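Local coordinates for TRAP dicarboxylate transporter-DctP subunit (Rhodobacter sphaeroides, PDB 4PE3), which probably binds an organic acid, such as a dicarboxylate, in the periplasm and delivers it to a TRAP membrane transporter, at residues H50-K55 against T264-I269; K78-A83 against S97-R102; P152-F157 against H238-V243. All coordinates share one frame; numbering follows the deposited sequence. Where two conformers were deposited one is given.

Interaction 1 (H50-K55 against T264-I269); sequences HVFADK and TEAQKI
The F52 ring meets helix 264-269 with its edge. A266 C and Q267 N lie in the ring plane along the CD1-CE1 side. Q267 CA comes in obliquely, 3.7 Å from F52 CD1, and the CB of Q267 is 3.9 Å from F52 CE1. I263 and F270 of helix 257-291 also touch F52. With CG anti to the backbone N (chi1 174°), this torsion lays CD1 and CE1 against the backbone of A266 and Q267. The Q267 amide is turned 55° from the ring and bonds through NE2 to V149 O. The two helices run roughly antiparallel, at 147°, with axes 8.1 Å apart. They form part of a helical layer on the five-stranded sheet of this solute-binding fold, and F52 reaches that sheet at I66 and V245. A serine in place of F52 would probably open a gap between the two helices and the sheet, leaving the Q267 side without its aromatic neighbour. Small A266 lets the helices approach: its CB is 3.7 Å from K55 CB. Beside this pair, I269 CG2 sits 3.8 Å from K55 CG and 4.1 Å from V51 CG1. The K55 chain bends at chi2, and NZ forms a salt bridge with E58.

Interaction 2 (K78-A83 against S97-R102); sequences KETPDA and SYFAGR
Helix 80-83 starts just after E79, its N-cap residue, while the facing chain leaves a 3-10 turn at Y98 and curls so that R102 N bonds to F99 O at 2.9 Å. P81 fills the angle between two flat groups of the second segment. Its CG lies over one face of the F99 ring and also over one face of the R102 guanidinium. P81 CD is 3.5 Å from F99 CE1, and P81 CG is 3.4 Å from R102 NH2. The opposite face of F99 is covered by its chain neighbour: Y98 CB stands 4.1 Å above the ring plane, over its centre. F99 is thus clasped between P81 and Y98. At the ring edge, K78 O lies 3.4 Å from F99 CE1, near the ring plane. T80 OG1 is also at this edge and is hydrogen-bonded to H92 ND1. The K78 side chain, bent at chi2, runs past the backbone of Y98, with CD 3.6 Å from Y98 O. R102 is extended from CG to NE, which carries its guanidinium across P81 to the start of the helix. There D82 OD1 makes a long salt bridge of 3.8 Å to R102 NH2. The carboxylate and guanidinium planes are 25° apart. R102 also has a cation-pi partner, Y142. A bound acetate, probably from the crystallisation liquor, lies about 3 Å from the F99 side chain. In the fold, helix 80-86 belongs to a beta-alpha-beta crossover from strand 65-69 to the parallel strand 91-95, with strand 32-37 between them in the sheet. The contact lays the start of that helix against the loop leaving strand 91-95. F99 touches T94 of this strand and F106 of the following helix 104-110.

Interaction 3 (P152-F157 against H238-V243); sequences PGLEAF and HSLPLV. With ZN (zinc ion), chain F.
P152 sets its ring into a hollow of the other loop, with CD 3.5 Å from P241 O and 3.7 Å from V243 CG2. P241 returns the fit: its CD rests 3.5 Å from G153 O. G153 has backbone angles at which a CB would jam against the preceding carbonyl. Next along, L154 and L240 cross at about a right angle, L154 CB 3.8 Å from L240 CD1. A chi1 of 173° turns the L154 branch along its own carbonyl side, and CD1 reaches S239 O. The same oxygen takes a straight hydrogen bond from E155 N, 2.9 Å long. Water 1 joins the loops beside it, donating to E155 O and accepting from S239 N. The loops run antiparallel, and they lead from the five-stranded sheet, at strands 144-150 and 243-248, toward the second sheet. This fits the hinge between the two lobes of a periplasmic binding protein, here in an open, ligand-free form. E155 extends beyond CG past the S239 side chain and grips a zinc ion with OE1 and OE2, each at 2.1 Å. D213, Y214 and two waters complete the site. One of these, water 2, is hydrogen-bonded to S239 OG, which also bonds to N111 ND2. The H238 ring has S239 CB over one face and stands at 80° to the F157 ring; its NE2 bonds to D213.

Following the chain from the N terminus, helix 44-59 supplies the first half of interaction 1, which stays open longest. Interaction 2 then opens and closes a short loop, from the start of helix 80-86 through strand 91-95 to 97-102. Segment 152-157 comes next, and its partner 238-243 closes interaction 3 around the second sheet. Only at 264-269, on the long helix 257-291, does interaction 1 close. Interactions 2 and 3 are thus in series and both nested inside it; none cross. Interactions 1 and 2 join helices or loops around the five-stranded sheet, whereas interaction 3 pairs the connections toward the other lobe. Interactions 2 and 3 come within about 5 Å at their nearest atoms, without touching.

Interaction 1 (H50-K55 against T264-I269)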
ATOM      1  N   HIS A  50     -14.158  -3.210   9.672  1.00 10.08           N
ATOM      2  CA  HIS A  50     -15.541  -3.212  10.143  1.00 11.13           C
ATOM      3  C   HIS A  50     -16.229  -1.879   9.781  1.00 11.69           C
ATOM      4  O   HIS A  50     -17.451  -1.826   9.656  1.00 12.54           O
ATOM      5  CB  HIS A  50     -15.672  -3.339  11.656  1.00 11.66           C
ATOM      6  CG  HIS A  50     -15.345  -4.683  12.232  1.00 11.71           C
ATOM      7  ND1 HIS A  50     -15.954  -5.866  11.857  1.00 14.49           N
ATOM      8  CD2 HIS A  50     -14.541  -4.995  13.271  1.00 10.61           C
ATOM      9  CE1 HIS A  50     -15.508  -6.852  12.627  1.00 14.75           C
ATOM     10  NE2 HIS A  50     -14.634  -6.349  13.481  1.00 11.29           N
ATOM     11  N   VAL A  51     -15.463  -0.798   9.681  1.00 11.53           N
ATOM     12  CA  VAL A  51     -16.046   0.508   9.328  1.00 14.72           C
ATOM     13  C   VAL A  51     -16.754   0.445   7.978  1.00 11.92           C
ATOM     14  O   VAL A  51     -17.819   1.019   7.816  1.00 13.84           O
ATOM     15  CB  VAL A  51     -14.997   1.634   9.377  1.00 12.05           C
ATOM     16  CG1 VAL A  51     -15.585   2.964   8.937  1.00 13.09           C
ATOM     17  CG2 VAL A  51     -14.441   1.750  10.789  1.00 13.18           C
ATOM     18  N   PHE A  52     -16.174  -0.276   7.026  1.00 11.22           N
ATOM     19  CA  PHE A  52     -16.823  -0.416   5.723  1.00 13.58           C
ATOM     20  C   PHE A  52     -18.168  -1.096   5.877  1.00 13.00           C
ATOM     21  O   PHE A  52     -19.196  -0.570   5.434  1.00 15.65           O
ATOM     22  CB  PHE A  52     -15.942  -1.198   4.759  1.00 13.08           C
ATOM     23  CG  PHE A  52     -16.600  -1.512   3.448  1.00 12.89           C
ATOM     24  CD1 PHE A  52     -17.081  -0.496   2.621  1.00 14.92           C
ATOM     25  CD2 PHE A  52     -16.720  -2.824   3.031  1.00 14.05           C
ATOM     26  CE1 PHE A  52     -17.684  -0.802   1.392  1.00 16.05           C
ATOM     27  CE2 PHE A  52     -17.314  -3.128   1.797  1.00 15.98           C
ATOM     28  CZ  PHE A  52     -17.785  -2.126   0.993  1.00 15.50           C
ATOM     29  N   ALA A  53     -18.176  -2.248   6.525  1.00 13.36           N
ATOM     30  CA  ALA A  53     -19.424  -2.964   6.706  1.00 14.62           C
ATOM     31  C   ALA A  53     -20.449  -2.120   7.466  1.00 16.68           C
ATOM     32  O   ALA A  53     -21.615  -2.034   7.072  1.00 17.85           O
ATOM     33  CB  ALA A  53     -19.184  -4.287   7.433  1.00 13.82           C
ATOM     34  N   ASP A  54     -20.021  -1.482   8.549  1.00 16.05           N
ATOM     35  CA  ASP A  54     -20.935  -0.713   9.396  1.00 20.04           C
ATOM     36  C   ASP A  54     -21.531   0.494   8.669  1.00 20.43           C
ATOM     37  O   ASP A  54     -22.714   0.822   8.844  1.00 19.33           O
ATOM     38  CB  ASP A  54     -20.225  -0.264  10.687  1.00 23.05           C
ATOM     39  CG  ASP A  54     -19.949  -1.427  11.633  1.00 26.31           C
ATOM     40  OD1 ASP A  54     -20.622  -2.470  11.499  1.00 31.31           O
ATOM     41  OD2 ASP A  54     -19.068  -1.307  12.510  1.00 30.60           O
ATOM     42  N   LYS A  55     -20.721   1.149   7.842  1.00 17.53           N
ATOM     43  CA  LYS A  55     -21.183   2.336   7.138  1.00 19.46           C
ATOM     44  C   LYS A  55     -22.082   1.970   5.966  1.00 20.23           C
ATOM     45  O   LYS A  55     -22.969   2.741   5.608  1.00 23.28           O
ATOM     46  CB  LYS A  55     -20.001   3.195   6.691  1.00 19.16           C
ATOM     47  CG  LYS A  55     -19.265   3.861   7.846  1.00 20.29           C
ATOM     48  CD  LYS A  55     -20.199   4.763   8.638  1.00 26.08           C
ATOM     49  CE  LYS A  55     -19.544   5.282   9.899  1.00 24.31           C
ATOM     50  NZ  LYS A  55     -20.499   6.129  10.660  1.00 27.32           N
ATOM     51  N   THR A 264     -20.023   3.204  -2.269  1.00 21.63           N
ATOM     52  CA  THR A 264     -18.787   3.921  -2.558  1.00 19.81           C
ATOM     53  C   THR A 264     -18.497   4.898  -1.423  1.00 19.72           C
ATOM     54  O   THR A 264     -17.349   5.051  -0.992  1.00 18.99           O
ATOM     55  CB  THR A 264     -18.911   4.650  -3.909  1.00 20.69           C
ATOM     56  OG1 THR A 264     -19.024   3.677  -4.954  1.00 23.93           O
ATOM     57  CG2 THR A 264     -17.715   5.506  -4.165  1.00 20.50           C
ATOM     58  N   GLU A 265     -19.537   5.534  -0.903  1.00 22.39           N
ATOM     59  CA  GLU A 265     -19.383   6.481   0.192  1.00 24.28           C
ATOM     60  C   GLU A 265     -18.877   5.767   1.449  1.00 22.61           C
ATOM     61  O   GLU A 265     -17.957   6.247   2.118  1.00 19.87           O
ATOM     62  CB  GLU A 265     -20.716   7.171   0.473  1.00 23.95           C
ATOM     63  CG  GLU A 265     -20.642   8.315   1.469  1.00 30.05           C
ATOM     64  CD  GLU A 265     -21.983   9.002   1.688  1.00 33.73           C
ATOM     65  OE1 GLU A 265     -22.063   9.836   2.618  1.00 37.88           O
ATOM     66  OE2 GLU A 265     -22.953   8.719   0.938  1.00 39.06           O
ATOM     67  N   ALA A 266     -19.478   4.617   1.766  1.00 19.28           N
ATOM     68  CA  ALA A 266     -19.049   3.817   2.911  1.00 19.46           C
ATOM     69  C   ALA A 266     -17.577   3.444   2.796  1.00 19.94           C
ATOM     70  O   ALA A 266     -16.827   3.486   3.774  1.00 17.16           O
ATOM     71  CB  ALA A 266     -19.912   2.553   3.042  1.00 23.26           C
ATOM     72  N   GLN A 267     -17.173   3.060   1.596  1.00 16.63           N
ATOM     73  CA  GLN A 267     -15.786   2.682   1.340  1.00 15.71           C
ATOM     74  C   GLN A 267     -14.858   3.855   1.591  1.00 15.23           C
ATOM     75  O   GLN A 267     -13.785   3.680   2.172  1.00 14.20           O
ATOM     76  CB  GLN A 267     -15.638   2.154  -0.101  1.00 14.76           C
ATOM     77  CG  GLN A 267     -14.326   1.398  -0.344  1.00 16.01           C
ATOM     78  CD  GLN A 267     -13.128   2.318  -0.469  1.00 15.51           C
ATOM     79  OE1 GLN A 267     -13.230   3.426  -0.978  1.00 18.08           O
ATOM     80  NE2 GLN A 267     -11.993   1.860   0.023  1.00 15.76           N
ATOM     81  N   LYS A 268     -15.258   5.039   1.131  1.00 14.89           N
ATOM     82  CA  LYS A 268     -14.468   6.254   1.318  1.00 15.11           C
ATOM     83  C   LYS A 268     -14.324   6.559   2.809  1.00 16.52           C
ATOM     84  O   LYS A 268     -13.262   6.975   3.276  1.00 15.33           O
ATOM     85  CB  LYS A 268     -15.133   7.429   0.606  1.00 19.25           C
ATOM     86  CG  LYS A 268     -14.383   8.738   0.683  1.00 20.39           C
ATOM     87  CD  LYS A 268     -13.062   8.655  -0.067  1.00 23.28           C
ATOM     88  CE  LYS A 268     -12.327   9.971  -0.016  1.00 21.93           C
ATOM     89  NZ  LYS A 268     -11.019   9.866  -0.689  1.00 18.61           N
ATOM     90  N   ILE A 269     -15.392   6.347   3.565  1.00 16.64           N
ATOM     91  CA  ILE A 269     -15.341   6.579   5.005  1.00 16.57           C
ATOM     92  C   ILE A 269     -14.375   5.595   5.668  1.00 14.03           C
ATOM     93  O   ILE A 269     -13.553   5.984   6.500  1.00 15.36           O
ATOM     94  CB  ILE A 269     -16.733   6.486   5.648  1.00 19.15           C
ATOM     95  CG1 ILE A 269     -17.601   7.651   5.192  1.00 22.46           C
ATOM     96  CG2 ILE A 269     -16.620   6.487   7.174  1.00 19.26           C
ATOM     97  CD1 ILE A 269     -19.089   7.425   5.469  1.00 25.57           C
TER

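Interaction 2 (K78-A83 against S97-R102)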
ATOM      1  N   LYS A  78      -5.302 -15.895  -2.492  1.00 24.63           N
ATOM      2  CA  LYS A  78      -4.985 -15.594  -3.878  1.00 30.13           C
ATOM      3  C   LYS A  78      -6.131 -15.939  -4.814  1.00 27.51           C
ATOM      4  O   LYS A  78      -6.086 -15.603  -6.000  1.00 30.14           O
ATOM      5  CB  LYS A  78      -3.727 -16.345  -4.323  1.00 31.36           C
ATOM      6  CG  LYS A  78      -2.451 -15.817  -3.696  1.00 31.31           C
ATOM      7  CD  LYS A  78      -1.291 -15.907  -4.665  1.00 32.05           C
ATOM      8  CE  LYS A  78      -0.014 -15.369  -4.069  1.00 34.17           C
ATOM      9  NZ  LYS A  78       1.173 -15.924  -4.782  1.00 36.25           N
ATOM     10  N   GLU A  79      -7.168 -16.579  -4.289  0.70 23.53           N
ATOM     11  CA  GLU A  79      -8.249 -17.069  -5.139  0.70 24.96           C
ATOM     12  C   GLU A  79      -9.557 -16.346  -4.878  0.70 23.83           C
ATOM     13  O   GLU A  79     -10.604 -16.761  -5.355  0.70 24.84           O
ATOM     14  CB  GLU A  79      -8.437 -18.571  -4.944  0.70 32.55           C
ATOM     15  CG  GLU A  79      -7.204 -19.401  -5.281  0.70 35.32           C
ATOM     16  CD  GLU A  79      -6.492 -18.936  -6.541  0.70 38.73           C
ATOM     17  OE1 GLU A  79      -7.167 -18.717  -7.572  0.70 41.01           O
ATOM     18  OE2 GLU A  79      -5.249 -18.790  -6.499  0.70 40.27           O
ATOM     19  N   THR A  80      -9.511 -15.250  -4.129  1.00 22.06           N
ATOM     20  CA  THR A  80     -10.735 -14.508  -3.904  1.00 21.33           C
ATOM     21  C   THR A  80     -11.378 -14.011  -5.213  1.00 22.06           C
ATOM     22  O   THR A  80     -12.599 -13.999  -5.299  1.00 22.62           O
ATOM     23  CB  THR A  80     -10.592 -13.385  -2.874  1.00 19.46           C
ATOM     24  OG1 THR A  80      -9.450 -12.570  -3.171  1.00 18.72           O
ATOM     25  CG2 THR A  80     -10.428 -13.950  -1.462  1.00 18.96           C
ATOM     26  N   PRO A  81     -10.577 -13.618  -6.239  1.00 22.37           N
ATOM     27  CA  PRO A  81     -11.273 -13.164  -7.454  1.00 23.58           C
ATOM     28  C   PRO A  81     -12.141 -14.253  -8.061  1.00 25.10           C
ATOM     29  O   PRO A  81     -13.279 -13.996  -8.447  1.00 25.64           O
ATOM     30  CB  PRO A  81     -10.126 -12.763  -8.406  1.00 24.84           C
ATOM     31  CG  PRO A  81      -8.972 -12.435  -7.494  1.00 22.07           C
ATOM     32  CD  PRO A  81      -9.117 -13.419  -6.338  1.00 21.99           C
ATOM     33  N   ASP A  82     -11.602 -15.457  -8.153  1.00 26.22           N
ATOM     34  CA  ASP A  82     -12.348 -16.598  -8.652  1.00 28.14           C
ATOM     35  C   ASP A  82     -13.638 -16.825  -7.839  1.00 27.99           C
ATOM     36  O   ASP A  82     -14.736 -17.034  -8.390  1.00 29.19           O
ATOM     37  CB  ASP A  82     -11.441 -17.834  -8.597  1.00 29.59           C
ATOM     38  CG  ASP A  82     -10.217 -17.705  -9.516  1.00 41.12           C
ATOM     39  OD1 ASP A  82     -10.338 -17.045 -10.568  1.00 47.04           O
ATOM     40  OD2 ASP A  82      -9.135 -18.254  -9.201  1.00 48.10           O
ATOM     41  N   ALA A  83     -13.501 -16.788  -6.518  1.00 26.64           N
ATOM     42  CA  ALA A  83     -14.616 -17.079  -5.626  1.00 26.54           C
ATOM     43  C   ALA A  83     -15.719 -16.037  -5.775  1.00 26.10           C
ATOM     44  O   ALA A  83     -16.907 -16.354  -5.678  1.00 26.91           O
ATOM     45  CB  ALA A  83     -14.136 -17.130  -4.191  1.00 28.63           C
ATOM     46  N   SER A  97      -1.301  -6.728  -4.688  1.00 17.63           N
ATOM     47  CA  SER A  97      -0.040  -7.328  -5.086  1.00 19.08           C
ATOM     48  C   SER A  97      -0.100  -8.857  -5.117  1.00 17.39           C
ATOM     49  O   SER A  97       0.722  -9.487  -5.784  1.00 19.05           O
ATOM     50  CB  SER A  97       1.090  -6.872  -4.167  1.00 18.92           C
ATOM     51  OG  SER A  97       1.027  -7.540  -2.937  1.00 20.31           O
ATOM     52  N   TYR A  98      -1.073  -9.442  -4.427  1.00 17.19           N
ATOM     53  CA  TYR A  98      -1.240 -10.891  -4.445  1.00 18.56           C
ATOM     54  C   TYR A  98      -1.466 -11.444  -5.845  1.00 22.37           C
ATOM     55  O   TYR A  98      -1.270 -12.636  -6.097  1.00 22.70           O
ATOM     56  CB  TYR A  98      -2.430 -11.287  -3.582  1.00 17.98           C
ATOM     57  CG  TYR A  98      -2.247 -11.140  -2.083  1.00 18.76           C
ATOM     58  CD1 TYR A  98      -0.986 -11.089  -1.500  1.00 20.12           C
ATOM     59  CD2 TYR A  98      -3.349 -11.057  -1.255  1.00 20.64           C
ATOM     60  CE1 TYR A  98      -0.841 -10.969  -0.114  1.00 21.87           C
ATOM     61  CE2 TYR A  98      -3.213 -10.941   0.112  1.00 23.68           C
ATOM     62  CZ  TYR A  98      -1.961 -10.890   0.670  1.00 23.65           C
ATOM     63  OH  TYR A  98      -1.847 -10.777   2.040  1.00 25.84           O
ATOM     64  N   PHE A  99      -1.847 -10.573  -6.774  1.00 20.40           N
ATOM     65  CA  PHE A  99      -2.250 -11.037  -8.098  1.00 21.31           C
ATOM     66  C   PHE A  99      -1.216 -10.724  -9.169  1.00 22.17           C
ATOM     67  O   PHE A  99      -1.508 -10.822 -10.367  1.00 23.33           O
ATOM     68  CB  PHE A  99      -3.640 -10.469  -8.409  1.00 20.86           C
ATOM     69  CG  PHE A  99      -4.625 -10.686  -7.284  1.00 20.42           C
ATOM     70  CD1 PHE A  99      -4.970 -11.972  -6.902  1.00 22.50           C
ATOM     71  CD2 PHE A  99      -5.194  -9.623  -6.605  1.00 18.93           C
ATOM     72  CE1 PHE A  99      -5.845 -12.191  -5.843  1.00 22.57           C
ATOM     73  CE2 PHE A  99      -6.072  -9.839  -5.545  1.00 19.80           C
ATOM     74  CZ  PHE A  99      -6.407 -11.130  -5.180  1.00 21.42           C
ATOM     75  N   ALA A 100      -0.003 -10.368  -8.745  1.00 17.17           N
ATOM     76  CA  ALA A 100       1.069 -10.065  -9.689  1.00 20.23           C
ATOM     77  C   ALA A 100       1.375 -11.212 -10.641  1.00 19.91           C
ATOM     78  O   ALA A 100       1.856 -10.989 -11.756  1.00 22.95           O
ATOM     79  CB  ALA A 100       2.334  -9.664  -8.928  1.00 20.67           C
ATOM     80  N   GLY A 101       1.087 -12.435 -10.224  1.00 19.16           N
ATOM     81  CA  GLY A 101       1.233 -13.592 -11.091  1.00 22.71           C
ATOM     82  C   GLY A 101       0.315 -13.565 -12.306  1.00 23.81           C
ATOM     83  O   GLY A 101       0.645 -14.123 -13.360  1.00 24.76           O
ATOM     84  N   ARG A 102      -0.843 -12.929 -12.174  1.00 21.25           N
ATOM     85  CA  ARG A 102      -1.778 -12.834 -13.295  1.00 22.22           C
ATOM     86  C   ARG A 102      -1.282 -11.889 -14.365  1.00 20.00           C
ATOM     87  O   ARG A 102      -1.484 -12.137 -15.550  1.00 19.61           O
ATOM     88  CB  ARG A 102      -3.154 -12.354 -12.825  1.00 22.93           C
ATOM     89  CG  ARG A 102      -3.784 -13.248 -11.782  1.00 27.33           C
ATOM     90  CD  ARG A 102      -5.211 -12.824 -11.478  1.00 27.49           C
ATOM     91  NE  ARG A 102      -5.788 -13.684 -10.451  1.00 28.87           N
ATOM     92  CZ  ARG A 102      -7.076 -13.989 -10.342  1.00 29.90           C
ATOM     93  NH1 ARG A 102      -7.965 -13.504 -11.201  1.00 26.69           N
ATOM     94  NH2 ARG A 102      -7.474 -14.786  -9.359  1.00 31.08           N
TER

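Interaction 3 (P152-F157 against H238-V243)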
ATOM      1  N   PRO A 152      -2.796  -0.240   4.254  1.00 10.57           N
ATOM      2  CA  PRO A 152      -2.303  -0.449   5.622  1.00 11.27           C
ATOM      3  C   PRO A 152      -1.213   0.563   6.012  1.00  9.48           C
ATOM      4  O   PRO A 152      -0.668   0.482   7.122  1.00 10.31           O
ATOM      5  CB  PRO A 152      -1.707  -1.850   5.564  1.00 12.18           C
ATOM      6  CG  PRO A 152      -1.254  -1.978   4.135  1.00 14.50           C
ATOM      7  CD  PRO A 152      -2.292  -1.266   3.326  1.00 11.64           C
ATOM      8  N   GLY A 153      -0.874   1.482   5.109  1.00  8.30           N
ATOM      9  CA  GLY A 153      -0.033   2.614   5.473  1.00  7.94           C
ATOM     10  C   GLY A 153       1.236   2.790   4.664  1.00  8.19           C
ATOM     11  O   GLY A 153       1.797   1.828   4.138  1.00  9.49           O
ATOM     12  N   LEU A 154       1.665   4.038   4.552  1.00  8.93           N
ATOM     13  CA  LEU A 154       2.997   4.340   4.030  1.00  8.13           C
ATOM     14  C   LEU A 154       4.005   3.894   5.078  1.00  8.42           C
ATOM     15  O   LEU A 154       3.909   4.305   6.252  1.00 10.00           O
ATOM     16  CB  LEU A 154       3.119   5.829   3.769  1.00  8.08           C
ATOM     17  CG  LEU A 154       4.497   6.340   3.382  1.00 10.40           C
ATOM     18  CD1 LEU A 154       5.013   5.684   2.109  1.00 12.20           C
ATOM     19  CD2 LEU A 154       4.454   7.863   3.272  1.00 11.05           C
ATOM     20  N   GLU A 155       4.933   3.031   4.689  1.00  8.17           N
ATOM     21  CA  GLU A 155       5.962   2.542   5.614  1.00  6.68           C
ATOM     22  C   GLU A 155       6.951   3.641   5.928  1.00  8.24           C
ATOM     23  O   GLU A 155       7.163   4.533   5.101  1.00  8.52           O
ATOM     24  CB  GLU A 155       6.680   1.333   5.017  1.00  8.18           C
ATOM     25  CG  GLU A 155       5.770   0.107   4.776  1.00  9.18           C
ATOM     26  CD  GLU A 155       6.553  -1.171   4.587  1.00 13.40           C
ATOM     27  OE1 GLU A 155       7.776  -1.124   4.523  1.00 14.27           O
ATOM     28  OE2 GLU A 155       5.937  -2.257   4.477  1.00 22.63           O
ATOM     29  N   ALA A 156       7.544   3.593   7.119  1.00  7.10           N
ATOM     30  CA  ALA A 156       8.694   4.431   7.438  1.00  6.18           C
ATOM     31  C   ALA A 156       9.961   3.627   7.222  1.00  7.09           C
ATOM     32  O   ALA A 156       9.941   2.407   7.277  1.00  9.72           O
ATOM     33  CB  ALA A 156       8.602   4.896   8.867  1.00  7.17           C
ATOM     34  N   PHE A 157      11.080   4.307   6.981  1.00  7.33           N
ATOM     35  CA  PHE A 157      12.338   3.616   6.747  1.00  8.54           C
ATOM     36  C   PHE A 157      13.096   3.514   8.057  1.00  7.55           C
ATOM     37  O   PHE A 157      13.109   4.455   8.845  1.00  7.87           O
ATOM     38  CB  PHE A 157      13.165   4.435   5.727  1.00  8.91           C
ATOM     39  CG  PHE A 157      14.258   3.653   5.028  1.00  9.06           C
ATOM     40  CD1 PHE A 157      13.970   2.501   4.337  1.00  8.72           C
ATOM     41  CD2 PHE A 157      15.558   4.107   5.018  1.00  9.70           C
ATOM     42  CE1 PHE A 157      14.956   1.779   3.680  1.00 10.51           C
ATOM     43  CE2 PHE A 157      16.561   3.400   4.359  1.00 10.60           C
ATOM     44  CZ  PHE A 157      16.246   2.236   3.675  1.00 10.78           C
ATOM     45  N   HIS A 238       9.168   4.870   0.064  1.00  9.54           N
ATOM     46  CA  HIS A 238       9.262   3.764  -0.870  1.00  9.66           C
ATOM     47  C   HIS A 238       8.160   2.720  -0.916  1.00 10.34           C
ATOM     48  O   HIS A 238       8.006   2.087  -1.955  1.00 11.32           O
ATOM     49  CB  HIS A 238      10.614   3.076  -0.757  1.00 11.96           C
ATOM     50  CG  HIS A 238      10.632   1.968   0.234  1.00 11.02           C
ATOM     51  ND1 HIS A 238      10.744   2.176   1.591  1.00 12.65           N
ATOM     52  CD2 HIS A 238      10.517   0.631   0.062  1.00 12.58           C
ATOM     53  CE1 HIS A 238      10.685   1.013   2.213  1.00 14.39           C
ATOM     54  NE2 HIS A 238      10.562   0.058   1.307  1.00 12.35           N
ATOM     55  N   SER A 239       7.385   2.502   0.149  1.00  8.58           N
ATOM     56  CA  SER A 239       6.428   1.406   0.162  1.00  8.12           C
ATOM     57  C   SER A 239       5.076   1.839   0.725  1.00  8.37           C
ATOM     58  O   SER A 239       4.981   2.238   1.890  1.00  9.26           O
ATOM     59  CB  SER A 239       6.957   0.238   0.970  1.00  9.40           C
ATOM     60  OG  SER A 239       5.976  -0.799   0.917  1.00 10.57           O
ATOM     61  N   LEU A 240       4.032   1.769  -0.092  1.00  9.09           N
ATOM     62  CA  LEU A 240       2.703   2.179   0.299  1.00 10.87           C
ATOM     63  C   LEU A 240       1.728   1.217  -0.389  1.00 13.88           C
ATOM     64  O   LEU A 240       1.269   1.488  -1.506  1.00 12.07           O
ATOM     65  CB  LEU A 240       2.453   3.635  -0.113  1.00 11.16           C
ATOM     66  CG  LEU A 240       1.321   4.381   0.598  1.00 15.91           C
ATOM     67  CD1 LEU A 240       1.422   5.899   0.352  1.00 16.62           C
ATOM     68  CD2 LEU A 240      -0.014   3.860   0.144  1.00 14.53           C
ATOM     69  N   PRO A 241       1.437   0.071   0.237  1.00 12.08           N
ATOM     70  CA  PRO A 241       0.641  -0.952  -0.448  1.00 13.08           C
ATOM     71  C   PRO A 241      -0.821  -0.564  -0.686  1.00 15.75           C
ATOM     72  O   PRO A 241      -1.465   0.059   0.148  1.00 14.19           O
ATOM     73  CB  PRO A 241       0.718  -2.157   0.491  1.00 15.47           C
ATOM     74  CG  PRO A 241       1.903  -1.900   1.368  1.00 14.84           C
ATOM     75  CD  PRO A 241       2.031  -0.423   1.490  1.00 14.25           C
ATOM     76  N   LEU A 242      -1.337  -0.953  -1.848  1.00 10.99           N
ATOM     77  CA  LEU A 242      -2.728  -0.719  -2.234  1.00 11.11           C
ATOM     78  C   LEU A 242      -3.578  -1.903  -1.805  1.00 15.88           C
ATOM     79  O   LEU A 242      -3.293  -3.039  -2.170  1.00 16.95           O
ATOM     80  CB  LEU A 242      -2.827  -0.530  -3.753  1.00 13.92           C
ATOM     81  CG  LEU A 242      -4.111   0.004  -4.363  1.00 17.90           C
ATOM     82  CD1 LEU A 242      -3.896   0.552  -5.763  1.00 21.18           C
ATOM     83  CD2 LEU A 242      -5.129  -1.105  -4.422  1.00 18.68           C
ATOM     84  N   VAL A 243      -4.595  -1.613  -1.003  1.00 12.66           N
ATOM     85  CA  VAL A 243      -5.613  -2.604  -0.648  1.00 11.95           C
ATOM     86  C   VAL A 243      -6.892  -2.235  -1.386  1.00 13.08           C
ATOM     87  O   VAL A 243      -7.366  -1.093  -1.328  1.00 16.63           O
ATOM     88  CB  VAL A 243      -5.822  -2.655   0.872  1.00 15.29           C
ATOM     89  CG1 VAL A 243      -7.116  -3.313   1.232  1.00 17.05           C
ATOM     90  CG2 VAL A 243      -4.665  -3.379   1.491  1.00 18.10           C
TER
HETATM   91 ZN    ZN F 405       7.856  -3.169   4.231  0.86 15.23          ZN
HETATM   92  O   HOH W   1       8.167   3.709   2.646  1.00 10.75           O
HETATM   93  O   HOH W   2       7.438  -2.942   2.187  1.00 26.91           O
HETATM   94  O   HOH W   3       7.257  -5.038   4.601  1.00 15.40           O